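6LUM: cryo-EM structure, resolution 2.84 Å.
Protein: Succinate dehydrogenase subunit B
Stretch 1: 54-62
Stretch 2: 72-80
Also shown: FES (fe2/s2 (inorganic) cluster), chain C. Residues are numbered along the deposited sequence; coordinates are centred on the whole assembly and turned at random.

Stretch 1 (54-62) DRLLNLLHY
Stretch 2, residues 72-80: TFRRSCAHG

A helix packs against an extended, irregular segment, burying 342 Å² summed over both sides. Arg-55 is the N-cap residue, and the helix runs from Leu-56 through Tyr-62 and beyond. From Thr-72 to Arg-75 the other segment is extended, with phi between -171° and -97° and psi between 140° and 163°, so Phe-73 and Arg-75 point toward the helix while Arg-74 points away. The register sets CA of Leu-57 8.3 Å from CA of Arg-75, and CA of Leu-60 8.7 Å from CA of Phe-73.

Phe-73 (chi1 p, chi2 -82°) covers most surface. Its broad apolar ring suits a buried site among leucines: CE2 lies 3.8 Å from Leu-57 CD1 (t, p), and CZ 3.8 Å from Leu-60 CB (m, t), an off-centre CH-pi contact. The His-61 ring lies obliquely, centroids 5.8 Å apart and planes at 43°.

Arg-75 (p, m, t, chi4 -90°) brings NE to His-61 NE2, donating a 3.2 Å hydrogen bond at 140°. With chi1 m and chi2 155°, His-61 offers this acceptor at its ring edge, satisfying a buried nitrogen.

Farther along, His-79 NE2 lies over one face of the Arg-55 guanidinium, 3.3 Å from NH2, too poorly angled for a hydrogen bond. Cys-77 points away, its SG 2.8 Å from FE1 of the FES cluster.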

ATOM      1  N   ASP J  54      49.291 -12.334  18.719  1.00 30.00           N
ATOM      2  CA  ASP J  54      48.534 -13.086  17.734  1.00 30.00           C
ATOM      3  C   ASP J  54      47.052 -12.925  17.992  1.00 30.00           C
ATOM      4  O   ASP J  54      46.629 -12.257  18.934  1.00 30.00           O
ATOM      5  CB  ASP J  54      48.878 -14.576  17.737  1.00 30.00           C
ATOM      6  CG  ASP J  54      50.158 -14.881  17.008  1.00 30.00           C
ATOM      7  OD1 ASP J  54      50.526 -14.110  16.101  1.00 30.00           O
ATOM      8  OD2 ASP J  54      50.783 -15.914  17.318  1.00 30.00           O
ATOM      9  N   ARG J  55      46.268 -13.562  17.129  1.00 17.81           N
ATOM     10  CA  ARG J  55      44.824 -13.593  17.240  1.00 17.81           C
ATOM     11  C   ARG J  55      44.330 -14.862  16.572  1.00 17.81           C
ATOM     12  O   ARG J  55      45.047 -15.495  15.788  1.00 17.81           O
ATOM     13  CB  ARG J  55      44.194 -12.353  16.615  1.00 17.81           C
ATOM     14  CG  ARG J  55      44.160 -11.183  17.548  1.00 17.81           C
ATOM     15  CD  ARG J  55      44.419  -9.888  16.849  1.00 17.81           C
ATOM     16  NE  ARG J  55      44.678  -8.822  17.808  1.00 17.81           N
ATOM     17  CZ  ARG J  55      43.732  -8.082  18.372  1.00 17.81           C
ATOM     18  NH1 ARG J  55      44.051  -7.128  19.233  1.00 17.81           N
ATOM     19  NH2 ARG J  55      42.463  -8.296  18.073  1.00 17.81           N
ATOM     20  N   LEU J  56      43.100 -15.244  16.896  1.00 11.95           N
ATOM     21  CA  LEU J  56      42.588 -16.480  16.331  1.00 11.95           C
ATOM     22  C   LEU J  56      42.544 -16.415  14.817  1.00 11.95           C
ATOM     23  O   LEU J  56      42.612 -17.449  14.154  1.00 11.95           O
ATOM     24  CB  LEU J  56      41.207 -16.796  16.883  1.00 11.95           C
ATOM     25  CG  LEU J  56      40.742 -18.212  16.606  1.00 11.95           C
ATOM     26  CD1 LEU J  56      41.740 -19.172  17.143  1.00 11.95           C
ATOM     27  CD2 LEU J  56      39.431 -18.445  17.244  1.00 11.95           C
ATOM     28  N   LEU J  57      42.452 -15.217  14.247  1.00  9.53           N
ATOM     29  CA  LEU J  57      42.516 -15.105  12.798  1.00  9.53           C
ATOM     30  C   LEU J  57      43.896 -15.471  12.288  1.00  9.53           C
ATOM     31  O   LEU J  57      44.020 -16.165  11.280  1.00  9.53           O
ATOM     32  CB  LEU J  57      42.148 -13.696  12.360  1.00  9.53           C
ATOM     33  CG  LEU J  57      41.577 -13.578  10.959  1.00  9.53           C
ATOM     34  CD1 LEU J  57      40.365 -14.455  10.841  1.00  9.53           C
ATOM     35  CD2 LEU J  57      41.233 -12.149  10.668  1.00  9.53           C
ATOM     36  N   ASN J  58      44.947 -15.017  12.965  1.00 12.24           N
ATOM     37  CA  ASN J  58      46.292 -15.410  12.573  1.00 12.24           C
ATOM     38  C   ASN J  58      46.463 -16.914  12.656  1.00 12.24           C
ATOM     39  O   ASN J  58      47.107 -17.526  11.797  1.00 12.24           O
ATOM     40  CB  ASN J  58      47.323 -14.714  13.449  1.00 12.24           C
ATOM     41  CG  ASN J  58      47.310 -13.223  13.283  1.00 12.24           C
ATOM     42  OD1 ASN J  58      46.363 -12.656  12.756  1.00 12.24           O
ATOM     43  ND2 ASN J  58      48.364 -12.572  13.738  1.00 12.24           N
ATOM     44  N   LEU J  59      45.872 -17.540  13.672  1.00 13.25           N
ATOM     45  CA  LEU J  59      46.035 -18.984  13.809  1.00 13.25           C
ATOM     46  C   LEU J  59      45.246 -19.745  12.750  1.00 13.25           C
ATOM     47  O   LEU J  59      45.727 -20.745  12.207  1.00 13.25           O
ATOM     48  CB  LEU J  59      45.622 -19.431  15.203  1.00 13.25           C
ATOM     49  CG  LEU J  59      46.363 -18.867  16.406  1.00 13.25           C
ATOM     50  CD1 LEU J  59      46.301 -19.887  17.501  1.00 13.25           C
ATOM     51  CD2 LEU J  59      47.788 -18.538  16.078  1.00 13.25           C
ATOM     52  N   LEU J  60      44.034 -19.295  12.443  1.00 10.71           N
ATOM     53  CA  LEU J  60      43.266 -19.937  11.386  1.00 10.71           C
ATOM     54  C   LEU J  60      43.914 -19.732  10.028  1.00 10.71           C
ATOM     55  O   LEU J  60      43.823 -20.602   9.159  1.00 10.71           O
ATOM     56  CB  LEU J  60      41.840 -19.407  11.382  1.00 10.71           C
ATOM     57  CG  LEU J  60      40.986 -19.695  12.609  1.00 10.71           C
ATOM     58  CD1 LEU J  60      39.693 -18.951  12.518  1.00 10.71           C
ATOM     59  CD2 LEU J  60      40.720 -21.152  12.706  1.00 10.71           C
ATOM     60  N   HIS J  61      44.580 -18.598   9.826  1.00 12.85           N
ATOM     61  CA  HIS J  61      45.354 -18.399   8.609  1.00 12.85           C
ATOM     62  C   HIS J  61      46.515 -19.371   8.535  1.00 12.85           C
ATOM     63  O   HIS J  61      46.788 -19.929   7.475  1.00 12.85           O
ATOM     64  CB  HIS J  61      45.869 -16.968   8.541  1.00 12.85           C
ATOM     65  CG  HIS J  61      44.895 -16.000   7.951  1.00 12.85           C
ATOM     66  ND1 HIS J  61      44.925 -14.655   8.233  1.00 12.85           N
ATOM     67  CD2 HIS J  61      43.869 -16.182   7.090  1.00 12.85           C
ATOM     68  CE1 HIS J  61      43.954 -14.050   7.577  1.00 12.85           C
ATOM     69  NE2 HIS J  61      43.302 -14.954   6.873  1.00 12.85           N
ATOM     70  N   TYR J  62      47.229 -19.568   9.638  1.00 17.33           N
ATOM     71  CA  TYR J  62      48.273 -20.587   9.660  1.00 17.33           C
ATOM     72  C   TYR J  62      47.720 -21.944   9.254  1.00 17.33           C
ATOM     73  O   TYR J  62      48.296 -22.634   8.407  1.00 17.33           O
ATOM     74  CB  TYR J  62      48.899 -20.661  11.048  1.00 17.33           C
ATOM     75  CG  TYR J  62      50.139 -21.509  11.144  1.00 17.33           C
ATOM     76  CD1 TYR J  62      50.072 -22.890  11.062  1.00 17.33           C
ATOM     77  CD2 TYR J  62      51.374 -20.930  11.347  1.00 17.33           C
ATOM     78  CE1 TYR J  62      51.198 -23.660  11.160  1.00 17.33           C
ATOM     79  CE2 TYR J  62      52.506 -21.696  11.447  1.00 17.33           C
ATOM     80  CZ  TYR J  62      52.411 -23.059  11.353  1.00 17.33           C
ATOM     81  OH  TYR J  62      53.544 -23.823  11.455  1.00 17.33           O
ATOM     82  N   THR J  72      37.600 -23.371   5.215  1.00 17.08           N
ATOM     83  CA  THR J  72      37.150 -22.074   4.750  1.00 17.08           C
ATOM     84  C   THR J  72      36.539 -21.288   5.897  1.00 17.08           C
ATOM     85  O   THR J  72      36.074 -21.847   6.884  1.00 17.08           O
ATOM     86  CB  THR J  72      36.126 -22.209   3.627  1.00 17.08           C
ATOM     87  OG1 THR J  72      34.877 -22.620   4.178  1.00 17.08           O
ATOM     88  CG2 THR J  72      36.583 -23.232   2.630  1.00 17.08           C
ATOM     89  N   PHE J  73      36.563 -19.970   5.750  1.00 10.88           N
ATOM     90  CA  PHE J  73      35.956 -19.038   6.684  1.00 10.88           C
ATOM     91  C   PHE J  73      36.021 -17.667   6.039  1.00 10.88           C
ATOM     92  O   PHE J  73      36.766 -17.457   5.080  1.00 10.88           O
ATOM     93  CB  PHE J  73      36.653 -19.041   8.044  1.00 10.88           C
ATOM     94  CG  PHE J  73      38.115 -18.743   7.985  1.00 10.88           C
ATOM     95  CD1 PHE J  73      39.022 -19.723   7.676  1.00 10.88           C
ATOM     96  CD2 PHE J  73      38.584 -17.485   8.266  1.00 10.88           C
ATOM     97  CE1 PHE J  73      40.354 -19.446   7.628  1.00 10.88           C
ATOM     98  CE2 PHE J  73      39.918 -17.209   8.220  1.00 10.88           C
ATOM     99  CZ  PHE J  73      40.800 -18.189   7.896  1.00 10.88           C
ATOM    100  N   ARG J  74      35.226 -16.747   6.556  1.00 10.24           N
ATOM    101  CA  ARG J  74      35.153 -15.405   6.011  1.00 10.24           C
ATOM    102  C   ARG J  74      36.039 -14.469   6.814  1.00 10.24           C
ATOM    103  O   ARG J  74      36.176 -14.621   8.026  1.00 10.24           O
ATOM    104  CB  ARG J  74      33.718 -14.901   6.021  1.00 10.24           C
ATOM    105  CG  ARG J  74      32.814 -15.654   5.111  1.00 10.24           C
ATOM    106  CD  ARG J  74      31.433 -15.094   5.153  1.00 10.24           C
ATOM    107  NE  ARG J  74      30.576 -15.701   4.149  1.00 10.24           N
ATOM    108  CZ  ARG J  74      29.415 -16.279   4.418  1.00 10.24           C
ATOM    109  NH1 ARG J  74      28.981 -16.328   5.662  1.00 10.24           N
ATOM    110  NH2 ARG J  74      28.690 -16.805   3.451  1.00 10.24           N
ATOM    111  N   ARG J  75      36.664 -13.521   6.127  1.00  6.71           N
ATOM    112  CA  ARG J  75      37.418 -12.455   6.764  1.00  6.71           C
ATOM    113  C   ARG J  75      37.753 -11.436   5.696  1.00  6.71           C
ATOM    114  O   ARG J  75      37.999 -11.806   4.550  1.00  6.71           O
ATOM    115  CB  ARG J  75      38.697 -12.970   7.430  1.00  6.71           C
ATOM    116  CG  ARG J  75      39.920 -13.041   6.544  1.00  6.71           C
ATOM    117  CD  ARG J  75      39.849 -14.171   5.555  1.00  6.71           C
ATOM    118  NE  ARG J  75      41.044 -14.236   4.729  1.00  6.71           N
ATOM    119  CZ  ARG J  75      41.188 -13.604   3.573  1.00  6.71           C
ATOM    120  NH1 ARG J  75      40.200 -12.880   3.084  1.00  6.71           N
ATOM    121  NH2 ARG J  75      42.316 -13.718   2.897  1.00  6.71           N
ATOM    122  N   SER J  76      37.670 -10.156   6.041  1.00  5.92           N
ATOM    123  CA  SER J  76      38.095  -9.107   5.128  1.00  5.92           C
ATOM    124  C   SER J  76      39.157  -8.199   5.718  1.00  5.92           C
ATOM    125  O   SER J  76      40.283  -8.180   5.230  1.00  5.92           O
ATOM    126  CB  SER J  76      36.873  -8.291   4.715  1.00  5.92           C
ATOM    127  OG  SER J  76      37.198  -7.260   3.804  1.00  5.92           O
ATOM    128  N   CYS J  77      38.859  -7.523   6.810  1.00  9.71           N
ATOM    129  CA  CYS J  77      39.514  -6.279   7.174  1.00  9.71           C
ATOM    130  C   CYS J  77      40.728  -6.508   8.042  1.00  9.71           C
ATOM    131  O   CYS J  77      40.771  -7.436   8.852  1.00  9.71           O
ATOM    132  CB  CYS J  77      38.542  -5.376   7.916  1.00  9.71           C
ATOM    133  SG  CYS J  77      38.000  -6.035   9.476  1.00  9.71           S
ATOM    134  N   ALA J  78      41.708  -5.625   7.897  1.00 19.18           N
ATOM    135  CA  ALA J  78      42.861  -5.701   8.774  1.00 19.18           C
ATOM    136  C   ALA J  78      42.412  -5.491  10.214  1.00 19.18           C
ATOM    137  O   ALA J  78      42.348  -6.455  10.989  1.00 19.18           O
ATOM    138  CB  ALA J  78      43.909  -4.665   8.376  1.00 19.18           C
ATOM    139  N   HIS J  79      42.032  -4.258  10.581  1.00 23.02           N
ATOM    140  CA  HIS J  79      41.326  -4.076  11.842  1.00 23.02           C
ATOM    141  C   HIS J  79      40.311  -2.943  11.784  1.00 23.02           C
ATOM    142  O   HIS J  79      40.047  -2.310  12.809  1.00 23.02           O
ATOM    143  CB  HIS J  79      42.309  -3.871  12.989  1.00 23.02           C
ATOM    144  CG  HIS J  79      42.626  -5.133  13.739  1.00 23.02           C
ATOM    145  ND1 HIS J  79      43.360  -6.162  13.188  1.00 23.02           N
ATOM    146  CD2 HIS J  79      42.304  -5.532  14.993  1.00 23.02           C
ATOM    147  CE1 HIS J  79      43.477  -7.139  14.070  1.00 23.02           C
ATOM    148  NE2 HIS J  79      42.845  -6.783  15.173  1.00 23.02           N
ATOM    149  N   GLY J  80      39.747  -2.657  10.616  1.00  9.63           N
ATOM    150  CA  GLY J  80      38.609  -1.758  10.547  1.00  9.63           C
ATOM    151  C   GLY J  80      37.321  -2.529  10.366  1.00  9.63           C
ATOM    152  O   GLY J  80      36.997  -2.924   9.250  1.00  9.63           O
TER
HETATM  153 FE1  FES C 301      36.496  -8.365   9.454  1.00 11.43          FE
HETATM  154 FE2  FES C 301      37.034  -9.805  12.048  1.00 11.43          FE
HETATM  155  S1  FES C 301      38.062  -9.730  10.116  1.00 11.43           S
HETATM  156  S2  FES C 301      35.636  -8.238  11.462  1.00 11.43           S